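Long-range contacts in SnoaL-like domain-containing protein (Kribbella flavida, PDB 4LMI), which is of unknown function but has a SnoaL-like domain of the NTF2 clan and may act as a ketosteroid isomerase: residues Thr20-Ala25 and Gly63-Thr68; Glu28-Leu33 and Asp53-Asn58; Ala80-Leu85 and Glu132-Gly137; Arg91-Val96 and Phe111-Tyr116. All blocks are in the same frame, centred on the assembly; numbering follows the deposited sequence. Where two conformers were deposited one is given.

Contact 1: residues Thr20-Ala25 and Gly63-Thr68; sequences TLNGRA and GDWQLT
The carbonyl oxygen of Trp65 is gripped by two N-H groups of one guanidinium, a strong bond and a weak one. Arg24 NH2 gives the strong one to Trp65 O at 2.5 Å, in the carbonyl plane and on a lone pair. The bond from Arg24 NH1 to the same oxygen is weak, bent to 127°. NH1 has a better acceptor in its own segment, Asn22 O at 2.8 Å, also met on a lone pair and near the guanidinium plane. Two carbonyls thus fix the rotation of the group, which lies flat on the Trp65 ring, planes 12° apart. Arg24 CZ sits 3.7 Å from the centroid of the Trp65 six-membered ring, a cation-pi contact over the face. At the edge of the same ring, Leu21 O meets CH2. Arg24 has positive phi in a Schellman motif that ends helix 6-22, and its chain, bent at chi2, then comes tip to tip with the tryptophan.

Asn22 forms the second polar centre. Its CG is anti to the backbone N (chi1 -170°), so that OD1 accepts from Leu67 N at 3.0 Å in an almost straight bond, although the donor stands above the amide carbonyl plane. Asn22 ND2 gives a bond to Gln66 OE1 at 2.9 Å, the two amides nearly perpendicular.

Asp64 OD1 adds a long charge pairing with Arg24, without a directed N-H. Polar bonds and a stacked cation thus tie the helix end to strand 65-75, an edge strand in this chain; carbonyls and ring would probably stabilise the arginine's charge most, distant Asp64 less.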
loop_
_atom_site.group_PDB
_atom_site.type_symbol
_atom_site.label_atom_id
_atom_site.label_comp_id
_atom_site.label_asym_id
_atom_site.label_seq_id
_atom_site.Cartn_x
_atom_site.Cartn_y
_atom_site.Cartn_z
ATOM N N THR B 20 10.260 9.014 -14.007
ATOM C CA THR B 20 11.056 10.245 -13.874
ATOM C C THR B 20 11.759 10.336 -12.521
ATOM O O THR B 20 12.882 10.838 -12.436
ATOM C CB THR B 20 10.241 11.529 -14.131
ATOM O OG1 THR B 20 9.150 11.605 -13.205
ATOM C CG2 THR B 20 9.729 11.564 -15.588
ATOM N N LEU B 21 11.105 9.846 -11.470
ATOM C CA LEU B 21 11.739 9.786 -10.150
ATOM C C LEU B 21 12.948 8.852 -10.165
ATOM O O LEU B 21 14.045 9.239 -9.759
ATOM C CB LEU B 21 10.744 9.351 -9.072
ATOM C CG LEU B 21 11.288 9.280 -7.635
ATOM C CD1 LEU B 21 11.912 10.601 -7.198
ATOM C CD2 LEU B 21 10.192 8.848 -6.670
ATOM N N ASN B 22 12.752 7.626 -10.642
ATOM C CA ASN B 22 13.852 6.669 -10.676
ATOM C C ASN B 22 14.988 7.143 -11.580
ATOM O O ASN B 22 16.160 6.898 -11.302
ATOM C CB ASN B 22 13.373 5.286 -11.102
ATOM C CG ASN B 22 14.437 4.231 -10.915
ATOM O OD1 ASN B 22 14.985 4.069 -9.820
ATOM N ND2 ASN B 22 14.750 3.515 -11.987
ATOM N N GLY B 23 14.627 7.842 -12.651
ATOM C CA GLY B 23 15.601 8.394 -13.576
ATOM C C GLY B 23 16.223 9.693 -13.109
ATOM O O GLY B 23 17.086 10.231 -13.791
ATOM N N ARG B 24 15.797 10.198 -11.946
ATOM C CA ARG B 24 16.251 11.504 -11.437
ATOM C C ARG B 24 16.119 12.574 -12.523
ATOM O O ARG B 24 16.987 13.438 -12.677
ATOM C CB ARG B 24 17.704 11.442 -10.917
ATOM C CG ARG B 24 17.905 10.701 -9.605
ATOM C CD ARG B 24 18.136 9.220 -9.828
ATOM N NE ARG B 24 18.749 8.580 -8.665
ATOM C CZ ARG B 24 18.670 7.281 -8.388
ATOM N NH1 ARG B 24 17.991 6.456 -9.182
ATOM N NH2 ARG B 24 19.265 6.803 -7.303
ATOM N N ALA B 25 15.029 12.493 -13.281
ATOM C CA ALA B 25 14.778 13.411 -14.384
ATOM C C ALA B 25 14.006 14.596 -13.822
ATOM O O ALA B 25 12.782 14.680 -13.950
ATOM C CB ALA B 25 13.997 12.708 -15.486
ATOM N N GLY B 63 22.853 8.858 -0.976
ATOM C CA GLY B 63 23.003 7.445 -1.332
ATOM C C GLY B 63 22.516 7.093 -2.725
ATOM O O GLY B 63 21.938 7.930 -3.426
ATOM N N ASP B 64 22.746 5.840 -3.115
ATOM C CA ASP B 64 22.448 5.362 -4.461
ATOM C C ASP B 64 21.310 4.341 -4.432
ATOM O O ASP B 64 21.536 3.142 -4.231
ATOM C CB ASP B 64 23.708 4.767 -5.104
ATOM C CG ASP B 64 23.472 4.271 -6.524
ATOM O OD1 ASP B 64 22.713 4.919 -7.280
ATOM O OD2 ASP B 64 24.058 3.229 -6.887
ATOM N N TRP B 65 20.089 4.833 -4.626
ATOM C CA TRP B 65 18.885 4.009 -4.544
ATOM C C TRP B 65 18.309 3.705 -5.897
ATOM O O TRP B 65 18.566 4.414 -6.870
ATOM C CB TRP B 65 17.836 4.691 -3.669
ATOM C CG TRP B 65 17.529 6.094 -4.124
ATOM C CD1 TRP B 65 18.091 7.281 -3.662
ATOM C CD2 TRP B 65 16.583 6.500 -5.173
ATOM N NE1 TRP B 65 17.567 8.360 -4.328
ATOM C CE2 TRP B 65 16.659 7.961 -5.249
ATOM C CE3 TRP B 65 15.716 5.825 -6.028
ATOM C CZ2 TRP B 65 15.892 8.692 -6.144
ATOM C CZ3 TRP B 65 14.944 6.574 -6.923
ATOM C CH2 TRP B 65 15.033 7.972 -6.977
ATOM N N GLN B 66 17.509 2.646 -5.960
ATOM C CA GLN B 66 16.902 2.201 -7.205
ATOM C C GLN B 66 15.528 1.627 -6.904
ATOM O O GLN B 66 15.354 0.906 -5.921
ATOM C CB GLN B 66 17.787 1.133 -7.860
ATOM C CG GLN B 66 17.393 0.746 -9.278
ATOM C CD GLN B 66 17.782 1.786 -10.317
ATOM O OE1 GLN B 66 17.110 1.933 -11.338
ATOM N NE2 GLN B 66 18.869 2.511 -10.064
ATOM N N LEU B 67 14.547 1.953 -7.740
ATOM C CA LEU B 67 13.214 1.379 -7.583
ATOM C C LEU B 67 12.736 0.670 -8.844
ATOM O O LEU B 67 13.134 1.012 -9.958
ATOM C CB LEU B 67 12.195 2.427 -7.101
ATOM C CG LEU B 67 11.926 3.700 -7.898
ATOM C CD1 LEU B 67 10.845 3.471 -8.944
ATOM C CD2 LEU B 67 11.505 4.814 -6.949
ATOM N N THR B 68 11.905 -0.344 -8.634
ATOM C CA THR B 68 11.249 -1.077 -9.706
ATOM C C THR B 68 9.790 -1.230 -9.309
ATOM O O THR B 68 9.488 -1.765 -8.240
ATOM C CB THR B 68 11.877 -2.470 -9.906
ATOM O OG1 THR B 68 13.280 -2.329 -10.138
ATOM C CG2 THR B 68 11.244 -3.191 -11.091
#

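Contact 2: residues Glu28-Leu33 and Asp53-Asn58; sequences EFAALL and DYLRFN
The Tyr54 ring has Asn58 ND2 over the centre of one face, 3.3 Å above the plane, while Leu33 CD1 reaches its edge, 3.9 Å from Tyr54 CD2. The Phe29 ring meets Leu55 CD1 at its own edge, and its tip, CZ, lies 4.0 Å from Tyr54 CE2. The Phe29 and Tyr54 side chains cross at about a right angle.

Both aromatic side chains have CG anti to the backbone N (chi1 -178° in Phe29, -175° in Tyr54), which sends each ring from its helix into the gap between the two. Asn58 is set by its own helix: ND2 donates to Tyr54 O at 2.9 Å, an oxygen that also accepts from Asn58 N one turn on. Its OD1 bonds to a bound buffer molecule, and the Tyr54 hydroxyl bonds to that of Tyr17 on helix 6-22. Farther out, Ala30 CB rests 3.9 Å from Leu55 CD2, the small methyl letting the backbones approach to 6.6 Å between the CA atoms of Ala30 and Leu55.

The packing across is mostly apolar and joins helix 26-31 and the start of the strand after it to helix 51-59, short helices that accompany the curved sheet of an NTF2-like fold; the buffer at Asn58 is consistent with a pocket nearby.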
loop_
_atom_site.group_PDB
_atom_site.type_symbol
_atom_site.label_atom_id
_atom_site.label_comp_id
_atom_site.label_asym_id
_atom_site.label_seq_id
_atom_site.Cartn_x
_atom_site.Cartn_y
_atom_site.Cartn_z
ATOM N N GLU B 28 11.357 16.978 -15.684
ATOM C CA GLU B 28 10.156 16.230 -16.055
ATOM C C GLU B 28 9.345 15.811 -14.828
ATOM O O GLU B 28 8.114 15.872 -14.844
ATOM C CB GLU B 28 10.512 15.013 -16.921
ATOM C CG GLU B 28 11.096 15.364 -18.287
ATOM C CD GLU B 28 12.620 15.401 -18.315
ATOM O OE1 GLU B 28 13.266 15.708 -17.284
ATOM O OE2 GLU B 28 13.178 15.125 -19.394
ATOM N N PHE B 29 10.041 15.402 -13.766
ATOM C CA PHE B 29 9.400 15.044 -12.499
ATOM C C PHE B 29 8.672 16.248 -11.883
ATOM O O PHE B 29 7.495 16.150 -11.522
ATOM C CB PHE B 29 10.445 14.476 -11.526
ATOM C CG PHE B 29 9.887 14.038 -10.202
ATOM C CD1 PHE B 29 9.162 12.856 -10.091
ATOM C CD2 PHE B 29 10.124 14.793 -9.049
ATOM C CE1 PHE B 29 8.661 12.444 -8.863
ATOM C CE2 PHE B 29 9.630 14.382 -7.816
ATOM C CZ PHE B 29 8.897 13.207 -7.724
ATOM N N ALA B 30 9.364 17.379 -11.777
ATOM C CA ALA B 30 8.749 18.608 -11.263
ATOM C C ALA B 30 7.502 19.019 -12.061
ATOM O O ALA B 30 6.515 19.471 -11.472
ATOM C CB ALA B 30 9.761 19.744 -11.215
ATOM N N ALA B 31 7.544 18.838 -13.385
ATOM C CA ALA B 31 6.437 19.252 -14.265
ATOM C C ALA B 31 5.159 18.423 -14.105
ATOM O O ALA B 31 4.084 18.865 -14.504
ATOM C CB ALA B 31 6.878 19.281 -15.727
ATOM N N LEU B 32 5.263 17.228 -13.530
ATOM C CA LEU B 32 4.059 16.442 -13.273
ATOM C C LEU B 32 3.474 16.637 -11.869
ATOM O O LEU B 32 2.446 16.045 -11.541
ATOM C CB LEU B 32 4.265 14.956 -13.599
ATOM C CG LEU B 32 5.456 14.206 -13.028
ATOM C CD1 LEU B 32 5.206 13.822 -11.572
ATOM C CD2 LEU B 32 5.736 12.972 -13.878
ATOM N N LEU B 33 4.120 17.470 -11.055
ATOM C CA LEU B 33 3.637 17.748 -9.702
ATOM C C LEU B 33 2.835 19.034 -9.673
ATOM O O LEU B 33 3.229 20.024 -10.291
ATOM C CB LEU B 33 4.807 17.888 -8.731
ATOM C CG LEU B 33 5.826 16.755 -8.635
ATOM C CD1 LEU B 33 7.026 17.222 -7.824
ATOM C CD2 LEU B 33 5.202 15.498 -8.042
ATOM N N ASP B 53 9.670 22.551 -2.197
ATOM C CA ASP B 53 10.246 21.777 -1.093
ATOM C C ASP B 53 10.300 20.283 -1.383
ATOM O O ASP B 53 11.275 19.619 -1.034
ATOM C CB ASP B 53 9.502 22.037 0.219
ATOM C CG ASP B 53 9.810 23.404 0.805
ATOM O OD1 ASP B 53 10.685 24.115 0.271
ATOM O OD2 ASP B 53 9.168 23.770 1.809
ATOM N N TYR B 54 9.261 19.760 -2.033
ATOM C CA TYR B 54 9.216 18.335 -2.341
ATOM C C TYR B 54 10.310 17.962 -3.341
ATOM O O TYR B 54 10.980 16.940 -3.173
ATOM C CB TYR B 54 7.824 17.892 -2.808
ATOM C CG TYR B 54 7.715 16.391 -3.012
ATOM C CD1 TYR B 54 8.097 15.498 -2.006
ATOM C CD2 TYR B 54 7.232 15.866 -4.208
ATOM C CE1 TYR B 54 8.012 14.125 -2.196
ATOM C CE2 TYR B 54 7.128 14.498 -4.402
ATOM C CZ TYR B 54 7.518 13.633 -3.395
ATOM O OH TYR B 54 7.419 12.276 -3.599
ATOM N N LEU B 55 10.520 18.817 -4.343
ATOM C CA LEU B 55 11.581 18.597 -5.325
ATOM C C LEU B 55 12.949 18.576 -4.640
ATOM O O LEU B 55 13.746 17.670 -4.871
ATOM C CB LEU B 55 11.537 19.654 -6.441
ATOM C CG LEU B 55 12.578 19.529 -7.564
ATOM C CD1 LEU B 55 12.491 18.188 -8.290
ATOM C CD2 LEU B 55 12.463 20.689 -8.545
ATOM N N ARG B 56 13.196 19.563 -3.783
ATOM C CA ARG B 56 14.440 19.643 -3.009
ATOM C C ARG B 56 14.696 18.389 -2.170
ATOM O O ARG B 56 15.816 17.880 -2.150
ATOM C CB ARG B 56 14.448 20.880 -2.107
ATOM C CG ARG B 56 14.612 22.198 -2.843
ATOM C CD ARG B 56 15.047 23.307 -1.897
ATOM N NE ARG B 56 16.478 23.238 -1.600
ATOM C CZ ARG B 56 17.098 23.972 -0.677
ATOM N NH1 ARG B 56 16.421 24.842 0.064
ATOM N NH2 ARG B 56 18.404 23.832 -0.491
ATOM N N PHE B 57 13.656 17.901 -1.490
ATOM C CA PHE B 57 13.730 16.683 -0.674
ATOM C C PHE B 57 14.250 15.505 -1.492
ATOM O O PHE B 57 15.142 14.778 -1.048
ATOM C CB PHE B 57 12.351 16.374 -0.058
ATOM C CG PHE B 57 12.193 14.964 0.458
ATOM C CD1 PHE B 57 12.783 14.571 1.655
ATOM C CD2 PHE B 57 11.415 14.041 -0.235
ATOM C CE1 PHE B 57 12.621 13.279 2.135
ATOM C CE2 PHE B 57 11.247 12.746 0.244
ATOM C CZ PHE B 57 11.856 12.365 1.430
ATOM N N ASN B 58 13.699 15.335 -2.693
ATOM C CA ASN B 58 14.144 14.282 -3.595
ATOM C C ASN B 58 15.568 14.486 -4.122
ATOM O O ASN B 58 16.340 13.530 -4.218
ATOM C CB ASN B 58 13.146 14.116 -4.743
ATOM C CG ASN B 58 11.853 13.475 -4.285
ATOM O OD1 ASN B 58 11.808 12.271 -4.016
ATOM N ND2 ASN B 58 10.798 14.275 -4.176
#

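Contact 3: residues Ala80-Leu85 and Glu132-Gly137; sequences AVSVNL and ELDRFG
Packing is close only around Asn84, whose amide reaches from strand 78-87 into the backbone of the C-terminal tail. Asn84 OD1 accepts from Arg135 N at 3.1 Å, nearly straight (171°), the donor standing above the amide carbonyl plane. ND2 donates to Leu133 O, also at 3.1 Å, in that carbonyl's plane. Arg135 CG comes within 3.4 Å of Asn84 ND2, so the arginine stem runs alongside the amide before its bent chain leads away, NE to Gly137 O at 2.9 Å and NH1 to Ala131 O.

Looser is the part toward Ser82, whose OG stays 4.5 Å from Asp134 OD1. There a water spans the contact, donating to Asn84 OD1 (2.9 Å) and to Asp134 OD1 (2.8 Å). That carboxylate forms a salt bridge with Arg71; Ser82 OG bonds to Thr70 OG1 and Arg71. The tail returns along the sheet beside the second subunit, whose Arg107 pairs with Glu132.

An alanine in place of Asn84 would remove both hydrogen bonds of the amide and would probably loosen the tail's hold on the strand. Across these segments one two-ended amide holds the tail, with water and Arg71 joining the buried carboxylate to the sheet.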
loop_
_atom_site.group_PDB
_atom_site.type_symbol
_atom_site.label_atom_id
_atom_site.label_comp_id
_atom_site.label_asym_id
_atom_site.label_seq_id
_atom_site.Cartn_x
_atom_site.Cartn_y
_atom_site.Cartn_z
ATOM N N ALA B 80 -2.381 3.418 -6.611
ATOM C CA ALA B 80 -1.595 2.753 -5.571
ATOM C C ALA B 80 -0.498 1.982 -6.277
ATOM O O ALA B 80 -0.767 1.208 -7.203
ATOM C CB ALA B 80 -2.458 1.820 -4.744
ATOM N N VAL B 81 0.740 2.204 -5.854
ATOM C CA VAL B 81 1.888 1.637 -6.543
ATOM C C VAL B 81 2.795 0.997 -5.507
ATOM O O VAL B 81 3.130 1.620 -4.497
ATOM C CB VAL B 81 2.670 2.725 -7.315
ATOM C CG1 VAL B 81 3.830 2.118 -8.095
ATOM C CG2 VAL B 81 1.749 3.516 -8.246
ATOM N N SER B 82 3.169 -0.257 -5.733
ATOM C CA SER B 82 4.212 -0.857 -4.918
ATOM C C SER B 82 5.497 -0.892 -5.722
ATOM O O SER B 82 5.472 -1.062 -6.945
ATOM C CB SER B 82 3.830 -2.252 -4.410
ATOM O OG SER B 82 3.618 -3.145 -5.483
ATOM N N VAL B 83 6.612 -0.692 -5.027
ATOM C CA VAL B 83 7.932 -0.729 -5.636
ATOM C C VAL B 83 8.878 -1.586 -4.802
ATOM O O VAL B 83 8.760 -1.647 -3.567
ATOM C CB VAL B 83 8.544 0.690 -5.818
ATOM C CG1 VAL B 83 7.666 1.560 -6.713
ATOM C CG2 VAL B 83 8.774 1.375 -4.470
ATOM N N ASN B 84 9.792 -2.274 -5.482
ATOM C CA ASN B 84 10.969 -2.810 -4.817
ATOM C C ASN B 84 12.051 -1.747 -4.820
ATOM O O ASN B 84 12.440 -1.248 -5.870
ATOM C CB ASN B 84 11.460 -4.098 -5.483
ATOM C CG ASN B 84 10.614 -5.303 -5.115
ATOM O OD1 ASN B 84 9.903 -5.303 -4.100
ATOM N ND2 ASN B 84 10.686 -6.341 -5.935
ATOM N N LEU B 85 12.506 -1.385 -3.628
ATOM C CA LEU B 85 13.543 -0.384 -3.470
ATOM C C LEU B 85 14.827 -1.027 -2.965
ATOM O O LEU B 85 14.806 -1.809 -2.013
ATOM C CB LEU B 85 13.087 0.702 -2.492
ATOM C CG LEU B 85 14.065 1.832 -2.158
ATOM C CD1 LEU B 85 14.257 2.774 -3.334
ATOM C CD2 LEU B 85 13.601 2.606 -0.936
ATOM N N GLU B 132 6.451 -13.721 -3.407
ATOM C CA GLU B 132 6.590 -13.858 -4.854
ATOM C C GLU B 132 7.148 -12.599 -5.546
ATOM O O GLU B 132 8.133 -12.680 -6.282
ATOM C CB GLU B 132 5.252 -14.272 -5.472
ATOM C CG GLU B 132 5.352 -14.803 -6.894
ATOM C CD GLU B 132 3.997 -15.001 -7.547
ATOM O OE1 GLU B 132 2.999 -14.437 -7.051
ATOM O OE2 GLU B 132 3.928 -15.720 -8.565
ATOM N N LEU B 133 6.527 -11.447 -5.294
ATOM C CA LEU B 133 6.868 -10.204 -6.008
ATOM C C LEU B 133 7.712 -9.230 -5.190
ATOM O O LEU B 133 8.497 -8.457 -5.747
ATOM C CB LEU B 133 5.595 -9.476 -6.464
ATOM C CG LEU B 133 4.574 -10.142 -7.389
ATOM C CD1 LEU B 133 3.394 -9.200 -7.604
ATOM C CD2 LEU B 133 5.190 -10.541 -8.724
ATOM N N ASP B 134 7.533 -9.269 -3.873
ATOM C CA ASP B 134 8.052 -8.240 -2.977
ATOM C C ASP B 134 9.357 -8.671 -2.317
ATOM O O ASP B 134 9.406 -9.690 -1.619
ATOM C CB ASP B 134 6.986 -7.894 -1.932
ATOM C CG ASP B 134 5.636 -7.578 -2.565
ATOM O OD1 ASP B 134 5.491 -6.481 -3.152
ATOM O OD2 ASP B 134 4.725 -8.431 -2.486
ATOM N N ARG B 135 10.407 -7.879 -2.532
ATOM C CA ARG B 135 11.767 -8.272 -2.165
ATOM C C ARG B 135 12.303 -7.576 -0.913
ATOM O O ARG B 135 12.576 -6.376 -0.918
ATOM C CB ARG B 135 12.729 -8.056 -3.347
ATOM C CG ARG B 135 12.419 -8.881 -4.593
ATOM C CD ARG B 135 13.081 -10.263 -4.585
ATOM N NE ARG B 135 12.617 -11.122 -3.491
ATOM C CZ ARG B 135 11.463 -11.791 -3.475
ATOM N NH1 ARG B 135 11.152 -12.535 -2.421
ATOM N NH2 ARG B 135 10.611 -11.720 -4.498
ATOM N N PHE B 136 12.440 -8.344 0.161
ATOM C CA PHE B 136 13.140 -7.884 1.356
ATOM C C PHE B 136 14.479 -8.617 1.443
ATOM O O PHE B 136 15.352 -8.262 2.237
ATOM C CB PHE B 136 12.284 -8.109 2.606
ATOM C CG PHE B 136 11.025 -7.275 2.641
ATOM C CD1 PHE B 136 9.844 -7.742 2.070
ATOM C CD2 PHE B 136 11.019 -6.022 3.248
ATOM C CE1 PHE B 136 8.684 -6.975 2.100
ATOM C CE2 PHE B 136 9.862 -5.252 3.280
ATOM C CZ PHE B 136 8.692 -5.730 2.707
ATOM N N GLY B 137 14.621 -9.633 0.591
ATOM C CA GLY B 137 15.856 -10.400 0.431
ATOM C C GLY B 137 15.843 -11.169 -0.879
ATOM O O GLY B 137 14.934 -11.001 -1.705
HETATM O O HOH W 1 7.126 -4.558 -4.301
#

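Contact 4: residues Arg91-Val96 and Phe111-Tyr116; sequences RLVGVV and FWPEAY
Backbone hydrogen bonds come first: Val95 and Phe111 form an antiparallel hydrogen-bonded pair, Val95 N to Phe111 O at 2.9 Å and Phe111 N to Val95 O at 2.8 Å. Regular pairing stops there, since Pro113 has no N-H for Val93 O; its CD lies 3.1 Å from that oxygen.

CA-H...O contacts fill in, with Gly94 CA 3.2 Å from Phe111 O and Trp112 CA toward Val93 O.

Of the side chains, Trp112, with CG anti to the carbonyl carbon (chi1 -63°), brings CE3 and CZ3 against Gly94, CE3 3.3 Å from Gly94 CA; a CB there would collide with CZ3, so a glycine fits. The indole also packs on Val83 and Leu85 of strand 78-87, and NE1 bonds to Asp110. Leu92 CD2 runs beside the Glu114 stem, 3.7 Å from CG, and Val95 CB touches Phe111 CB.

An alanine in place of Trp112 would remove the indole and its bond to Asp110, and would probably loosen these contacts with strand 78-87.

A buffer molecule near Trp112 is consistent with a pocket. Val95 also packs on Val95 of the second subunit. The pair belongs to the curved mixed sheet of an NTF2-like fold, here at a dimer interface.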
loop_
_atom_site.group_PDB
_atom_site.type_symbol
_atom_site.label_atom_id
_atom_site.label_comp_id
_atom_site.label_asym_id
_atom_site.label_seq_id
_atom_site.Cartn_x
_atom_site.Cartn_y
_atom_site.Cartn_z
ATOM N N ARG B 91 17.258 -3.967 1.084
ATOM C CA ARG B 91 16.141 -4.278 0.199
ATOM C C ARG B 91 14.847 -3.921 0.929
ATOM O O ARG B 91 14.569 -4.436 2.024
ATOM C CB ARG B 91 16.171 -5.751 -0.222
ATOM C CG ARG B 91 17.473 -6.174 -0.894
ATOM C CD ARG B 91 17.362 -6.180 -2.409
ATOM N NE ARG B 91 17.037 -7.513 -2.919
ATOM C CZ ARG B 91 16.754 -7.792 -4.189
ATOM N NH1 ARG B 91 16.735 -6.842 -5.097
ATOM N NH2 ARG B 91 16.475 -9.042 -4.540
ATOM N N LEU B 92 14.073 -3.033 0.313
ATOM C CA LEU B 92 12.879 -2.449 0.910
ATOM C C LEU B 92 11.702 -2.559 -0.043
ATOM O O LEU B 92 11.879 -2.800 -1.236
ATOM C CB LEU B 92 13.127 -0.968 1.193
ATOM C CG LEU B 92 13.740 -0.571 2.529
ATOM C CD1 LEU B 92 14.906 0.370 2.299
ATOM C CD2 LEU B 92 12.687 0.066 3.422
ATOM N N VAL B 93 10.499 -2.372 0.491
ATOM C CA VAL B 93 9.302 -2.251 -0.336
ATOM C C VAL B 93 8.638 -0.911 -0.031
ATOM O O VAL B 93 8.582 -0.473 1.122
ATOM C CB VAL B 93 8.322 -3.432 -0.140
ATOM C CG1 VAL B 93 6.979 -3.158 -0.806
ATOM C CG2 VAL B 93 8.926 -4.715 -0.695
ATOM N N GLY B 94 8.181 -0.240 -1.079
ATOM C CA GLY B 94 7.390 0.966 -0.912
ATOM C C GLY B 94 5.990 0.722 -1.416
ATOM O O GLY B 94 5.794 -0.011 -2.380
ATOM N N VAL B 95 5.015 1.310 -0.735
ATOM C CA VAL B 95 3.651 1.333 -1.222
ATOM C C VAL B 95 3.255 2.793 -1.172
ATOM O O VAL B 95 3.282 3.414 -0.109
ATOM C CB VAL B 95 2.678 0.486 -0.379
ATOM C CG1 VAL B 95 1.284 0.561 -0.983
ATOM C CG2 VAL B 95 3.138 -0.965 -0.300
ATOM N N VAL B 96 2.907 3.330 -2.334
ATOM C CA VAL B 96 2.684 4.762 -2.499
ATOM C C VAL B 96 1.278 5.016 -3.031
ATOM O O VAL B 96 0.878 4.427 -4.038
ATOM C CB VAL B 96 3.713 5.371 -3.479
ATOM C CG1 VAL B 96 3.461 6.862 -3.673
ATOM C CG2 VAL B 96 5.136 5.140 -2.984
ATOM N N PHE B 111 4.470 4.790 2.054
ATOM C CA PHE B 111 4.713 3.798 3.100
ATOM C C PHE B 111 5.954 3.001 2.732
ATOM O O PHE B 111 6.125 2.618 1.570
ATOM C CB PHE B 111 3.527 2.839 3.233
ATOM C CG PHE B 111 2.272 3.491 3.730
ATOM C CD1 PHE B 111 2.067 3.679 5.099
ATOM C CD2 PHE B 111 1.287 3.914 2.834
ATOM C CE1 PHE B 111 0.906 4.278 5.567
ATOM C CE2 PHE B 111 0.122 4.515 3.299
ATOM C CZ PHE B 111 -0.065 4.698 4.667
ATOM N N TRP B 112 6.813 2.751 3.719
ATOM C CA TRP B 112 8.028 1.967 3.504
ATOM C C TRP B 112 8.102 0.828 4.479
ATOM O O TRP B 112 8.847 0.899 5.457
ATOM C CB TRP B 112 9.261 2.867 3.570
ATOM C CG TRP B 112 9.220 3.883 2.461
ATOM C CD1 TRP B 112 8.819 5.215 2.534
ATOM C CD2 TRP B 112 9.523 3.650 1.046
ATOM N NE1 TRP B 112 8.877 5.810 1.296
ATOM C CE2 TRP B 112 9.289 4.927 0.360
ATOM C CE3 TRP B 112 9.963 2.557 0.307
ATOM C CZ2 TRP B 112 9.499 5.077 -1.005
ATOM C CZ3 TRP B 112 10.163 2.720 -1.069
ATOM C CH2 TRP B 112 9.936 3.951 -1.707
ATOM N N PRO B 113 7.308 -0.236 4.238
ATOM C CA PRO B 113 7.328 -1.371 5.155
ATOM C C PRO B 113 8.688 -2.046 5.133
ATOM O O PRO B 113 9.310 -2.151 4.069
ATOM C CB PRO B 113 6.251 -2.308 4.592
ATOM C CG PRO B 113 6.070 -1.893 3.167
ATOM C CD PRO B 113 6.312 -0.417 3.165
ATOM N N GLU B 114 9.146 -2.463 6.309
ATOM C CA GLU B 114 10.419 -3.174 6.454
ATOM C C GLU B 114 10.177 -4.558 7.028
ATOM O O GLU B 114 9.157 -4.792 7.675
ATOM C CB GLU B 114 11.370 -2.389 7.359
ATOM C CG GLU B 114 11.726 -1.025 6.794
ATOM C CD GLU B 114 12.730 -0.271 7.629
ATOM O OE1 GLU B 114 12.364 0.187 8.729
ATOM O OE2 GLU B 114 13.880 -0.120 7.171
ATOM N N ALA B 115 11.115 -5.472 6.790
ATOM C CA ALA B 115 11.027 -6.828 7.338
ATOM C C ALA B 115 10.912 -6.783 8.863
ATOM O O ALA B 115 11.452 -5.883 9.501
ATOM C CB ALA B 115 12.235 -7.655 6.916
ATOM N N TYR B 116 10.171 -7.726 9.434
ATOM C CA TYR B 116 10.097 -7.885 10.892
ATOM C C TYR B 116 9.835 -9.343 11.242
ATOM O O TYR B 116 9.375 -10.114 10.396
ATOM C CB TYR B 116 9.044 -6.954 11.531
ATOM C CG TYR B 116 7.590 -7.237 11.176
ATOM C CD1 TYR B 116 6.816 -8.114 11.943
ATOM C CD2 TYR B 116 6.980 -6.601 10.094
ATOM C CE1 TYR B 116 5.485 -8.367 11.629
ATOM C CE2 TYR B 116 5.647 -6.845 9.774
ATOM C CZ TYR B 116 4.906 -7.730 10.541
ATOM O OH TYR B 116 3.587 -7.975 10.220
HETATM O O HOH W 2 13.414 -4.539 5.171
#

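Overall arrangement
Contact 4 is the buried one, contacts 2 and 3 are partly buried, and contact 1 lies at the surface. The chemistry follows: backbone pairing and close packing in contact 4, aromatic and aliphatic packing between helices in contact 2, side-chain amides in contacts 1 and 3, with a cation on a ring in the former. Contacts 1, 3 and 4 share one sheet, whose strands 65-75, 78-87 and 90-101 are successive neighbours; contacts 3 and 4 lie 7 Å apart between centres, with 4 nested in the loop closed by 3. Contact 2, nested inside contact 1, touches it through Leu21 and Phe29. Contacts 2, 3 and 4 also meet the second subunit.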